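Uncharacterized protein (Vanderwaltozyma polyspora, PDB 5THE) is the C-terminal lobe, with the PIWI domain, of a budding yeast Argonaute and is bound here to RNA, its likely general role. Local coordinates at residues A81-N86 with V190-N195; N127-P132 with D201-I206; M340-G345 with E470-L475; T384-V389 with C452-L457. One frame throughout, in Å; residues are numbered along the deposited sequence.

Contact 1 of 4, residues A81-N86 with V190-N195; sequences AIFINN and VLRRGN
The Phe83 ring has Val190 O over one face, 3.7 Å above its plane and shifted toward the rim, and Arg192 CD at its edge, in plane and 3.8 Å from CE1. Phe83 CD2 also meets the methyl Val190 CG1 at 3.6 Å. At the edge of the Arg192 guanidinium lies the amide of Asn85: NH1 donates a nearly straight 2.7 Å bond to a lone pair of OD1, and the two flat groups are almost coplanar. Asn85 ND2 and Arg192 NH1 both also hydrogen-bond Thr89 O, which probably helps keep them so. The Asn86 amide bonds both backbone polar atoms of Arg193, and ND2 also donates to Asp196 OD2. Its OD1 accepts from Arg193 N at 2.9 Å, while ND2 gives to Arg193 O at 3.0 Å, with that oxygen in the amide plane; chi1 of 54° sets CG between the backbone N and the carbonyl carbon. A leucine here would probably leave Arg193 N and O without these mates and the backbone there freer to move. Upstream, Val190 N bonds Ile82 O, Ile84 N bonds Val190 O and Arg192 N bonds Ile84 O, while Ile84 and Leu191 lie side by side on the face away from Phe83. This is parallel strand pairing, and the segment leaving its end, with Leu191 packed on a uracil base, is consistent with the nucleotide-specificity loop of an Argonaute MID domain.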
# COMPACT_ATOMS: atom_id res chain seq x y z
N ALA A 81 2.74 6.55 24.69
CA ALA A 81 1.35 6.15 24.59
C ALA A 81 0.45 7.31 24.99
O ALA A 81 0.68 7.98 26.00
CB ALA A 81 1.08 4.93 25.48
N ILE A 82 -0.57 7.56 24.19
CA ILE A 82 -1.60 8.55 24.50
C ILE A 82 -2.93 7.81 24.46
O ILE A 82 -3.36 7.34 23.40
CB ILE A 82 -1.59 9.73 23.53
CG1 ILE A 82 -0.25 10.47 23.60
CG2 ILE A 82 -2.78 10.67 23.81
CD1 ILE A 82 -0.15 11.65 22.63
N PHE A 83 -3.56 7.66 25.62
CA PHE A 83 -4.83 6.96 25.72
C PHE A 83 -5.95 7.94 25.36
O PHE A 83 -6.19 8.91 26.08
CB PHE A 83 -5.02 6.38 27.12
CG PHE A 83 -6.16 5.41 27.22
CD1 PHE A 83 -7.45 5.85 27.46
CD2 PHE A 83 -5.94 4.05 27.08
CE1 PHE A 83 -8.51 4.95 27.55
CE2 PHE A 83 -6.99 3.15 27.17
CZ PHE A 83 -8.27 3.61 27.41
N ILE A 84 -6.62 7.68 24.25
CA ILE A 84 -7.73 8.52 23.81
C ILE A 84 -8.99 7.90 24.39
O ILE A 84 -9.45 6.85 23.94
CB ILE A 84 -7.79 8.62 22.28
CG1 ILE A 84 -6.45 9.16 21.74
CG2 ILE A 84 -8.97 9.52 21.86
CD1 ILE A 84 -6.11 10.64 22.14
N ASN A 85 -9.52 8.52 25.44
CA ASN A 85 -10.70 7.98 26.11
C ASN A 85 -11.94 8.48 25.38
O ASN A 85 -12.58 9.46 25.76
CB ASN A 85 -10.71 8.40 27.58
CG ASN A 85 -11.88 7.80 28.33
OD1 ASN A 85 -12.28 6.68 28.04
ND2 ASN A 85 -12.43 8.55 29.28
N ASN A 86 -12.29 7.80 24.28
CA ASN A 86 -13.45 8.22 23.51
C ASN A 86 -14.73 7.52 23.99
O ASN A 86 -15.44 6.86 23.25
CB ASN A 86 -13.22 8.03 22.01
CG ASN A 86 -12.80 6.60 21.64
OD1 ASN A 86 -12.18 5.90 22.44
ND2 ASN A 86 -13.13 6.18 20.43
N VAL A 190 -3.84 5.00 21.90
CA VAL A 190 -4.55 3.82 22.40
C VAL A 190 -6.01 4.21 22.55
O VAL A 190 -6.36 5.00 23.44
CB VAL A 190 -3.96 3.33 23.73
CG1 VAL A 190 -4.72 2.12 24.25
CG2 VAL A 190 -2.47 3.00 23.55
N LEU A 191 -6.86 3.67 21.69
CA LEU A 191 -8.26 4.10 21.63
C LEU A 191 -9.10 3.27 22.59
O LEU A 191 -9.10 2.04 22.52
CB LEU A 191 -8.83 3.96 20.22
CG LEU A 191 -7.93 4.51 19.12
CD1 LEU A 191 -8.55 4.25 17.76
CD2 LEU A 191 -7.67 6.00 19.32
N ARG A 192 -9.84 3.95 23.47
CA ARG A 192 -10.71 3.21 24.39
C ARG A 192 -11.77 2.42 23.64
O ARG A 192 -12.09 1.28 24.01
CB ARG A 192 -11.36 4.17 25.39
CG ARG A 192 -12.43 3.52 26.26
CD ARG A 192 -12.08 3.62 27.72
NE ARG A 192 -13.07 3.00 28.60
CZ ARG A 192 -13.95 3.67 29.33
NH1 ARG A 192 -13.99 5.00 29.29
NH2 ARG A 192 -14.80 3.02 30.10
N ARG A 193 -12.34 2.98 22.57
CA ARG A 193 -13.36 2.30 21.78
C ARG A 193 -12.93 2.29 20.32
O ARG A 193 -12.51 3.33 19.79
CB ARG A 193 -14.74 2.98 21.94
CG ARG A 193 -15.16 3.33 23.39
CD ARG A 193 -15.91 2.20 24.12
NE ARG A 193 -17.37 2.31 23.99
CZ ARG A 193 -18.22 2.31 25.01
NH1 ARG A 193 -17.79 2.21 26.26
NH2 ARG A 193 -19.53 2.42 24.78
N GLY A 194 -13.03 1.12 19.67
CA GLY A 194 -12.80 1.01 18.25
C GLY A 194 -13.98 1.52 17.43
O GLY A 194 -14.98 2.00 17.97
N ASN A 195 -13.82 1.46 16.11
CA ASN A 195 -14.90 1.78 15.15
C ASN A 195 -15.41 3.21 15.29
O ASN A 195 -16.58 3.48 15.00
CB ASN A 195 -16.07 0.80 15.28
CG ASN A 195 -15.66 -0.64 15.01
OD1 ASN A 195 -14.96 -0.92 14.04
ND2 ASN A 195 -16.09 -1.55 15.88

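Contact 2 of 4, residues N127-P132 with D201-I206; sequences NQFGPP and DRLKYI. With nucleotides of chain B.
Phe129 meets three residues of the helix with the far end of its ring. Over one face comes the methyl Leu203 CD2, 4.0 Å from the ring centroid and 28° off the normal, a CH-pi contact. Ile206 CD1 reaches the ring tip to tip, in its plane at the edge, 3.7 Å from CE2. Arg202 CG comes obliquely to CZ, also at 3.7 Å, so the aliphatic start of the arginine serves the apolar cluster. Farther out, its guanidinium is sandwiched: Pro132 CG lies 3.5 Å above one face and Tyr205 CE2 3.8 Å above the opposite one. CG anti to the backbone N (chi1 -168°) and a bend at chi2 (75°) start the chain on its way toward Pro132, and a salt bridge from NE to Glu171 OE1 helps hold the guanidinium in place. Gly130 suits its fully extended backbone, since a CB would run into Pro131 CD, and its O is held by Ser168 OG. Behind the ring's partners, Leu203 packs on Tyr189 and Leu191 of strand 185-191. Elsewhere on the helix, Lys204 NZ donates a 2.7 Å bond to OP1 of U1 of chain B and another to Asn215 OD1, consistent with the 5'-end pocket of an Argonaute MID domain. The loop is thus held by apolar packing and the face of an arginine whose charge Glu171 meets, while the phosphate's negative charge probably strengthens the lysine's bond.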
# COMPACT_ATOMS: atom_id res chain seq x y z
N ASN A 127 -9.11 12.99 27.77
CA ASN A 127 -10.56 12.87 27.83
C ASN A 127 -11.19 13.86 26.86
O ASN A 127 -10.58 14.85 26.47
CB ASN A 127 -11.07 13.14 29.25
CG ASN A 127 -10.64 12.08 30.22
OD1 ASN A 127 -10.87 10.90 30.01
ND2 ASN A 127 -9.99 12.50 31.31
N GLN A 128 -12.44 13.57 26.48
CA GLN A 128 -13.27 14.50 25.72
C GLN A 128 -12.61 14.90 24.41
O GLN A 128 -12.70 16.05 23.98
CB GLN A 128 -13.59 15.75 26.55
CG GLN A 128 -14.27 15.42 27.87
CD GLN A 128 -14.73 16.67 28.61
OE1 GLN A 128 -15.91 16.82 28.91
NE2 GLN A 128 -13.80 17.56 28.90
N PHE A 129 -11.94 13.95 23.76
CA PHE A 129 -11.42 14.19 22.43
C PHE A 129 -12.46 13.76 21.40
O PHE A 129 -13.02 12.66 21.50
CB PHE A 129 -10.10 13.45 22.18
CG PHE A 129 -9.58 13.63 20.79
CD1 PHE A 129 -10.01 12.80 19.76
CD2 PHE A 129 -8.71 14.67 20.50
CE1 PHE A 129 -9.57 12.99 18.46
CE2 PHE A 129 -8.25 14.87 19.20
CZ PHE A 129 -8.67 14.02 18.17
N GLY A 130 -12.69 14.61 20.42
CA GLY A 130 -13.64 14.32 19.37
C GLY A 130 -13.68 15.44 18.36
O GLY A 130 -12.93 16.42 18.44
N PRO A 131 -14.56 15.30 17.37
CA PRO A 131 -14.72 16.38 16.40
C PRO A 131 -15.16 17.65 17.09
O PRO A 131 -15.77 17.62 18.17
CB PRO A 131 -15.81 15.84 15.46
CG PRO A 131 -16.52 14.82 16.25
CD PRO A 131 -15.50 14.20 17.14
N PRO A 132 -14.87 18.81 16.49
CA PRO A 132 -15.40 20.07 17.02
C PRO A 132 -16.92 20.01 17.17
O PRO A 132 -17.62 19.39 16.37
CB PRO A 132 -14.98 21.10 15.97
CG PRO A 132 -13.80 20.46 15.25
CD PRO A 132 -14.12 18.99 15.24
N ASP A 201 -10.41 9.90 12.41
CA ASP A 201 -10.16 10.87 11.35
C ASP A 201 -9.50 12.12 11.90
O ASP A 201 -8.52 12.63 11.34
CB ASP A 201 -11.47 11.26 10.65
CG ASP A 201 -12.04 10.14 9.81
OD1 ASP A 201 -11.35 9.11 9.63
OD2 ASP A 201 -13.17 10.29 9.31
N ARG A 202 -10.03 12.63 13.01
CA ARG A 202 -9.49 13.84 13.61
C ARG A 202 -8.09 13.61 14.17
O ARG A 202 -7.23 14.49 14.07
CB ARG A 202 -10.44 14.33 14.70
CG ARG A 202 -10.12 15.72 15.19
CD ARG A 202 -10.55 16.74 14.16
NE ARG A 202 -10.28 18.10 14.59
CZ ARG A 202 -10.59 19.19 13.88
NH1 ARG A 202 -11.19 19.07 12.71
NH2 ARG A 202 -10.29 20.39 14.35
N LEU A 203 -7.85 12.45 14.77
CA LEU A 203 -6.50 12.14 15.25
C LEU A 203 -5.48 12.18 14.12
O LEU A 203 -4.39 12.75 14.28
CB LEU A 203 -6.47 10.76 15.91
CG LEU A 203 -6.96 10.69 17.35
CD1 LEU A 203 -6.92 9.26 17.81
CD2 LEU A 203 -6.11 11.58 18.26
N LYS A 204 -5.82 11.59 12.98
CA LYS A 204 -4.91 11.62 11.84
C LYS A 204 -4.83 13.01 11.23
O LYS A 204 -3.75 13.47 10.85
CB LYS A 204 -5.34 10.58 10.81
CG LYS A 204 -5.23 9.14 11.33
CD LYS A 204 -3.79 8.81 11.76
CE LYS A 204 -3.62 7.31 11.98
NZ LYS A 204 -2.22 6.94 12.38
N TYR A 205 -5.97 13.71 11.17
CA TYR A 205 -5.98 15.07 10.67
C TYR A 205 -5.04 15.96 11.47
O TYR A 205 -4.25 16.73 10.90
CB TYR A 205 -7.40 15.62 10.72
CG TYR A 205 -7.54 17.06 10.31
CD1 TYR A 205 -7.58 17.41 8.98
CD2 TYR A 205 -7.68 18.06 11.27
CE1 TYR A 205 -7.74 18.72 8.59
CE2 TYR A 205 -7.84 19.38 10.89
CZ TYR A 205 -7.86 19.70 9.55
OH TYR A 205 -8.02 21.01 9.14
N ILE A 206 -5.10 15.86 12.79
CA ILE A 206 -4.22 16.66 13.63
C ILE A 206 -2.78 16.16 13.52
O ILE A 206 -1.85 16.95 13.31
CB ILE A 206 -4.71 16.61 15.08
CG1 ILE A 206 -6.04 17.35 15.22
CG2 ILE A 206 -3.67 17.18 16.01
CD1 ILE A 206 -6.79 16.98 16.50
OP3 U B 1 -3.63 3.71 10.87
P U B 1 -3.16 3.22 12.18
OP1 U B 1 -2.54 4.34 12.94
OP2 U B 1 -2.36 2.01 11.99
O5' U B 1 -4.44 2.83 13.02
C5' U B 1 -5.08 1.57 12.85
C4' U B 1 -5.92 1.29 14.06
O4' U B 1 -6.98 2.29 14.16
C3' U B 1 -6.60 -0.07 14.08
O3' U B 1 -6.53 -0.60 15.40
C2' U B 1 -8.05 0.25 13.71
O2' U B 1 -9.01 -0.66 14.22
C1' U B 1 -8.23 1.65 14.31
N1 U B 1 -9.26 2.45 13.61
C2 U B 1 -10.30 2.94 14.35
O2 U B 1 -10.38 2.76 15.55
N3 U B 1 -11.25 3.67 13.66
C4 U B 1 -11.23 3.95 12.30
O4 U B 1 -12.14 4.63 11.81
C5 U B 1 -10.12 3.39 11.59
C6 U B 1 -9.20 2.68 12.26

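Contact 3 of 4, residues M340-G345 with E470-L475; sequences MYFRDG and EICNNL
Phe342 points its ring at the helix and is met mainly around the rim. Cys472 SG lies in the ring plane at the edge, 3.8 Å from CE1 and 5.0 Å from the centroid, 89° off the normal: a sulfur-aromatic contact made with the ring's C-H edge. Leu475 CD1 comes obliquely to CE2 at 3.7 Å, and Ile471 CG2 stands more distantly near the plane by CZ. A phenylalanine suits this place because its long, apolar ring reaches the helix and offers rim carbons to residues about a turn apart, Cys472 and Leu475. Met340 and Ile471 meet tip to tip, CE to CD1 at 3.6 Å; bends at chi2 (97°) and chi3 give the flexible thioether the shape to reach the isoleucine. An alanine in place of Phe342 would probably leave Cys472 SG and Leu475 CD1 without their partner across the contact and open a gap between strand and helix. The axes of the two segments pass 12.2 Å apart, crossing at -67°, so the side chains alone bridge them. Strand 339-344 runs parallel to strands 264-274 and 383-389 on its two sides; helix 465-475 packs against this PIWI-domain sheet, where Cys472 also touches Ile386, Phe437 and Ile439.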
# COMPACT_ATOMS: atom_id res chain seq x y z
N MET A 340 6.80 2.58 -14.38
CA MET A 340 5.72 1.60 -14.36
C MET A 340 4.57 2.19 -13.56
O MET A 340 4.72 2.47 -12.37
CB MET A 340 6.21 0.29 -13.73
CG MET A 340 5.19 -0.82 -13.67
SD MET A 340 5.40 -1.95 -15.05
CE MET A 340 7.16 -2.30 -14.92
N TYR A 341 3.42 2.37 -14.21
CA TYR A 341 2.29 3.12 -13.66
C TYR A 341 1.09 2.20 -13.44
O TYR A 341 0.41 1.80 -14.39
CB TYR A 341 1.95 4.27 -14.60
CG TYR A 341 0.73 5.07 -14.20
CD1 TYR A 341 0.62 5.61 -12.93
CD2 TYR A 341 -0.31 5.28 -15.10
CE1 TYR A 341 -0.51 6.35 -12.56
CE2 TYR A 341 -1.43 6.01 -14.75
CZ TYR A 341 -1.52 6.55 -13.48
OH TYR A 341 -2.63 7.29 -13.12
N PHE A 342 0.83 1.85 -12.18
CA PHE A 342 -0.30 0.99 -11.84
C PHE A 342 -1.49 1.86 -11.52
O PHE A 342 -1.42 2.69 -10.61
CB PHE A 342 0.01 0.08 -10.66
CG PHE A 342 0.86 -1.09 -11.01
CD1 PHE A 342 0.30 -2.28 -11.43
CD2 PHE A 342 2.23 -0.99 -10.91
CE1 PHE A 342 1.09 -3.36 -11.75
CE2 PHE A 342 3.04 -2.08 -11.23
CZ PHE A 342 2.46 -3.26 -11.66
N ARG A 343 -2.59 1.67 -12.24
CA ARG A 343 -3.77 2.51 -12.07
C ARG A 343 -4.91 1.68 -11.50
O ARG A 343 -5.35 0.71 -12.13
CB ARG A 343 -4.17 3.14 -13.40
CG ARG A 343 -5.48 3.89 -13.32
CD ARG A 343 -5.42 5.03 -12.33
NE ARG A 343 -6.28 6.10 -12.82
CZ ARG A 343 -7.56 6.23 -12.48
NH1 ARG A 343 -8.09 5.37 -11.61
NH2 ARG A 343 -8.29 7.21 -12.98
N ASP A 344 -5.39 2.06 -10.33
CA ASP A 344 -6.50 1.37 -9.68
C ASP A 344 -7.72 2.28 -9.64
O ASP A 344 -7.62 3.51 -9.76
CB ASP A 344 -6.13 0.95 -8.24
CG ASP A 344 -7.12 -0.03 -7.66
OD1 ASP A 344 -7.37 0.00 -6.44
OD2 ASP A 344 -7.65 -0.84 -8.44
N GLY A 345 -8.88 1.67 -9.44
CA GLY A 345 -10.08 2.46 -9.25
C GLY A 345 -10.53 3.01 -10.58
O GLY A 345 -10.71 4.23 -10.72
N GLU A 470 5.06 -11.64 -14.11
CA GLU A 470 5.98 -11.91 -13.02
C GLU A 470 6.10 -10.69 -12.11
O GLU A 470 6.09 -10.82 -10.88
CB GLU A 470 7.35 -12.32 -13.57
CG GLU A 470 8.30 -12.84 -12.50
CD GLU A 470 9.61 -13.32 -13.06
OE1 GLU A 470 9.82 -13.28 -14.29
OE2 GLU A 470 10.45 -13.75 -12.24
N ILE A 471 6.20 -9.50 -12.70
CA ILE A 471 6.25 -8.25 -11.95
C ILE A 471 5.00 -8.09 -11.08
O ILE A 471 5.08 -7.79 -9.89
CB ILE A 471 6.39 -7.07 -12.91
CG1 ILE A 471 7.83 -6.94 -13.38
CG2 ILE A 471 5.87 -5.78 -12.30
CD1 ILE A 471 7.99 -5.71 -14.15
N CYS A 472 3.83 -8.22 -11.71
CA CYS A 472 2.58 -8.07 -10.97
C CYS A 472 2.53 -9.04 -9.81
O CYS A 472 2.27 -8.64 -8.66
CB CYS A 472 1.40 -8.30 -11.90
SG CYS A 472 1.17 -6.91 -13.02
N ASN A 473 2.82 -10.31 -10.08
CA ASN A 473 2.80 -11.31 -9.02
C ASN A 473 3.85 -10.99 -7.96
O ASN A 473 3.54 -11.00 -6.76
CB ASN A 473 3.01 -12.71 -9.59
CG ASN A 473 2.84 -13.78 -8.53
OD1 ASN A 473 1.81 -13.83 -7.85
ND2 ASN A 473 3.86 -14.61 -8.35
N ASN A 474 5.09 -10.70 -8.38
CA ASN A 474 6.15 -10.39 -7.42
C ASN A 474 5.78 -9.21 -6.54
O ASN A 474 6.06 -9.21 -5.33
CB ASN A 474 7.47 -10.08 -8.15
CG ASN A 474 8.20 -11.33 -8.60
OD1 ASN A 474 7.68 -12.44 -8.49
ND2 ASN A 474 9.39 -11.14 -9.12
N LEU A 475 5.19 -8.18 -7.13
CA LEU A 475 4.89 -6.99 -6.35
C LEU A 475 3.82 -7.24 -5.29
O LEU A 475 3.64 -6.40 -4.41
CB LEU A 475 4.48 -5.85 -7.27
CG LEU A 475 5.64 -5.16 -7.99
CD1 LEU A 475 5.10 -4.19 -9.01
CD2 LEU A 475 6.49 -4.45 -6.98

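Contact 4 of 4, residues T384-V389 with C452-L457; sequences TCIATV and CHYWCL
Ala387 with Trp455 and Val389 with His453 are hydrogen-bonded pairs of two antiparallel strands in the PIWI-domain sheet. Ala387 N gives to Trp455 O at 2.7 Å and Trp455 N returns a bond to Ala387 O at 2.8 Å; Val389 and His453 exchange bonds in the same way. Leu457 N continues the pairing with a 2.9 Å bond to Cys385 O. Between them stand the non-hydrogen-bonded pairs Ile386 with Cys456 and Thr388 with Tyr454, where CA-H groups approach carbonyl oxygens. Side chains then divide between the two faces. On one, Thr388 and Tyr454 lie side by side, CG2 to CD2 at 3.5 Å, and Ile386 CG2 touches the edge of the same ring 4.0 Å from CD2. Cys452 SG stands 3.7 Å above one face of that ring, toward its rim. Threonine suits the place because its methyl meets the tyrosine while OG1 hydrogen-bonds Asp344 OD2. In this RNase H-like fold the direction changes at strand 452-459: strand 383-389 pairs in parallel with strand 339-344 but antiparallel with 452-459; helix 465-475 packs over the Ile386 and Tyr454 face. On the other face, the small Ala387 lets Leu457 close in, CB to CD1 at 3.7 Å, and Leu457 goes on to touch Phe351, Val354 and Val355 of helix 351-373. Farther along, Trp455 NE1 sits 3.6 Å above the centre of the His453 ring, whose NE2 is bonded to Asp436.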
# COMPACT_ATOMS: atom_id res chain seq x y z
N THR A 384 5.17 2.28 -18.85
CA THR A 384 4.22 1.18 -18.98
C THR A 384 3.07 1.48 -18.03
O THR A 384 3.30 1.82 -16.87
CB THR A 384 4.86 -0.18 -18.64
OG1 THR A 384 5.91 -0.48 -19.56
CG2 THR A 384 3.79 -1.29 -18.71
N CYS A 385 1.84 1.35 -18.52
CA CYS A 385 0.67 1.53 -17.67
C CYS A 385 -0.09 0.21 -17.51
O CYS A 385 -0.40 -0.47 -18.49
CB CYS A 385 -0.26 2.61 -18.24
SG CYS A 385 -1.83 2.72 -17.36
N ILE A 386 -0.40 -0.14 -16.26
CA ILE A 386 -1.20 -1.33 -15.97
C ILE A 386 -2.38 -0.94 -15.10
O ILE A 386 -2.20 -0.34 -14.04
CB ILE A 386 -0.38 -2.43 -15.29
CG1 ILE A 386 0.77 -2.87 -16.20
CG2 ILE A 386 -1.30 -3.62 -14.94
CD1 ILE A 386 1.63 -3.98 -15.60
N ALA A 387 -3.58 -1.29 -15.55
CA ALA A 387 -4.78 -1.03 -14.77
C ALA A 387 -5.19 -2.31 -14.06
O ALA A 387 -5.08 -3.41 -14.61
CB ALA A 387 -5.91 -0.52 -15.67
N THR A 388 -5.67 -2.15 -12.83
CA THR A 388 -6.13 -3.26 -12.01
C THR A 388 -7.60 -3.08 -11.67
O THR A 388 -8.04 -1.98 -11.33
CB THR A 388 -5.31 -3.38 -10.72
OG1 THR A 388 -5.36 -2.13 -10.00
CG2 THR A 388 -3.84 -3.70 -11.05
N VAL A 389 -8.36 -4.17 -11.77
CA VAL A 389 -9.74 -4.23 -11.29
C VAL A 389 -9.80 -5.41 -10.33
O VAL A 389 -9.71 -6.57 -10.77
CB VAL A 389 -10.75 -4.38 -12.43
CG1 VAL A 389 -12.17 -4.58 -11.88
CG2 VAL A 389 -10.70 -3.17 -13.37
N CYS A 452 -7.30 -10.85 -9.26
CA CYS A 452 -7.17 -9.49 -9.76
C CYS A 452 -7.16 -9.52 -11.28
O CYS A 452 -6.52 -10.39 -11.89
CB CYS A 452 -5.90 -8.81 -9.25
SG CYS A 452 -5.78 -7.07 -9.75
N HIS A 453 -7.91 -8.61 -11.89
CA HIS A 453 -7.96 -8.46 -13.34
C HIS A 453 -7.05 -7.30 -13.74
O HIS A 453 -7.27 -6.16 -13.32
CB HIS A 453 -9.40 -8.24 -13.82
CG HIS A 453 -9.59 -8.54 -15.28
ND1 HIS A 453 -10.83 -8.52 -15.89
CD2 HIS A 453 -8.70 -8.86 -16.25
CE1 HIS A 453 -10.69 -8.82 -17.17
NE2 HIS A 453 -9.41 -9.03 -17.41
N TYR A 454 -6.02 -7.60 -14.53
CA TYR A 454 -5.02 -6.63 -14.95
C TYR A 454 -5.18 -6.33 -16.42
O TYR A 454 -5.46 -7.22 -17.23
CB TYR A 454 -3.60 -7.15 -14.74
CG TYR A 454 -3.18 -7.49 -13.34
CD1 TYR A 454 -3.45 -8.73 -12.78
CD2 TYR A 454 -2.45 -6.58 -12.59
CE1 TYR A 454 -3.03 -9.05 -11.50
CE2 TYR A 454 -2.03 -6.88 -11.30
CZ TYR A 454 -2.31 -8.12 -10.77
OH TYR A 454 -1.88 -8.42 -9.48
N TRP A 455 -4.93 -5.08 -16.79
CA TRP A 455 -4.81 -4.70 -18.19
C TRP A 455 -3.53 -3.89 -18.38
O TRP A 455 -3.31 -2.91 -17.67
CB TRP A 455 -6.01 -3.87 -18.64
CG TRP A 455 -7.35 -4.51 -18.36
CD1 TRP A 455 -7.93 -4.71 -17.12
CD2 TRP A 455 -8.28 -4.97 -19.32
NE1 TRP A 455 -9.17 -5.29 -17.27
CE2 TRP A 455 -9.42 -5.46 -18.62
CE3 TRP A 455 -8.29 -5.02 -20.72
CZ2 TRP A 455 -10.52 -6.00 -19.26
CZ3 TRP A 455 -9.40 -5.56 -21.36
CH2 TRP A 455 -10.50 -6.04 -20.63
N CYS A 456 -2.69 -4.30 -19.32
CA CYS A 456 -1.66 -3.40 -19.80
C CYS A 456 -2.32 -2.45 -20.81
O CYS A 456 -2.71 -2.88 -21.90
CB CYS A 456 -0.50 -4.15 -20.43
SG CYS A 456 0.79 -3.00 -21.04
N LEU A 457 -2.46 -1.18 -20.43
CA LEU A 457 -3.10 -0.19 -21.28
C LEU A 457 -2.11 0.56 -22.16
O LEU A 457 -2.51 1.14 -23.18
CB LEU A 457 -3.85 0.83 -20.41
CG LEU A 457 -4.94 0.32 -19.45
CD1 LEU A 457 -5.64 1.49 -18.76
CD2 LEU A 457 -5.94 -0.53 -20.19

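In the fold
The four contacts form two separate clusters; contacts 1 and 2 lie on the opposite side of the chain's centre from contact 4. Contacts 1 and 2 touch through Leu203, which packs on Ile84 and Leu191, and through Asn85 with Asn127; strand 185-191 leads into helix 197-210, and each contact has one segment that reaches the RNA, through Leu191 and Lys204. Contacts 3 and 4 lie about 7 Å apart between centres and share one sheet, strands 339-344 and 383-389 being neighbours, with Cys472 touching Tyr454. Contact 3 is wholly buried and apolar. Contact 4 is largely buried, with strand hydrogen bonding. Contact 1 runs from buried strand pairing to a more exposed, polar end, and contact 2 joins an apolar cluster to a stacked arginine.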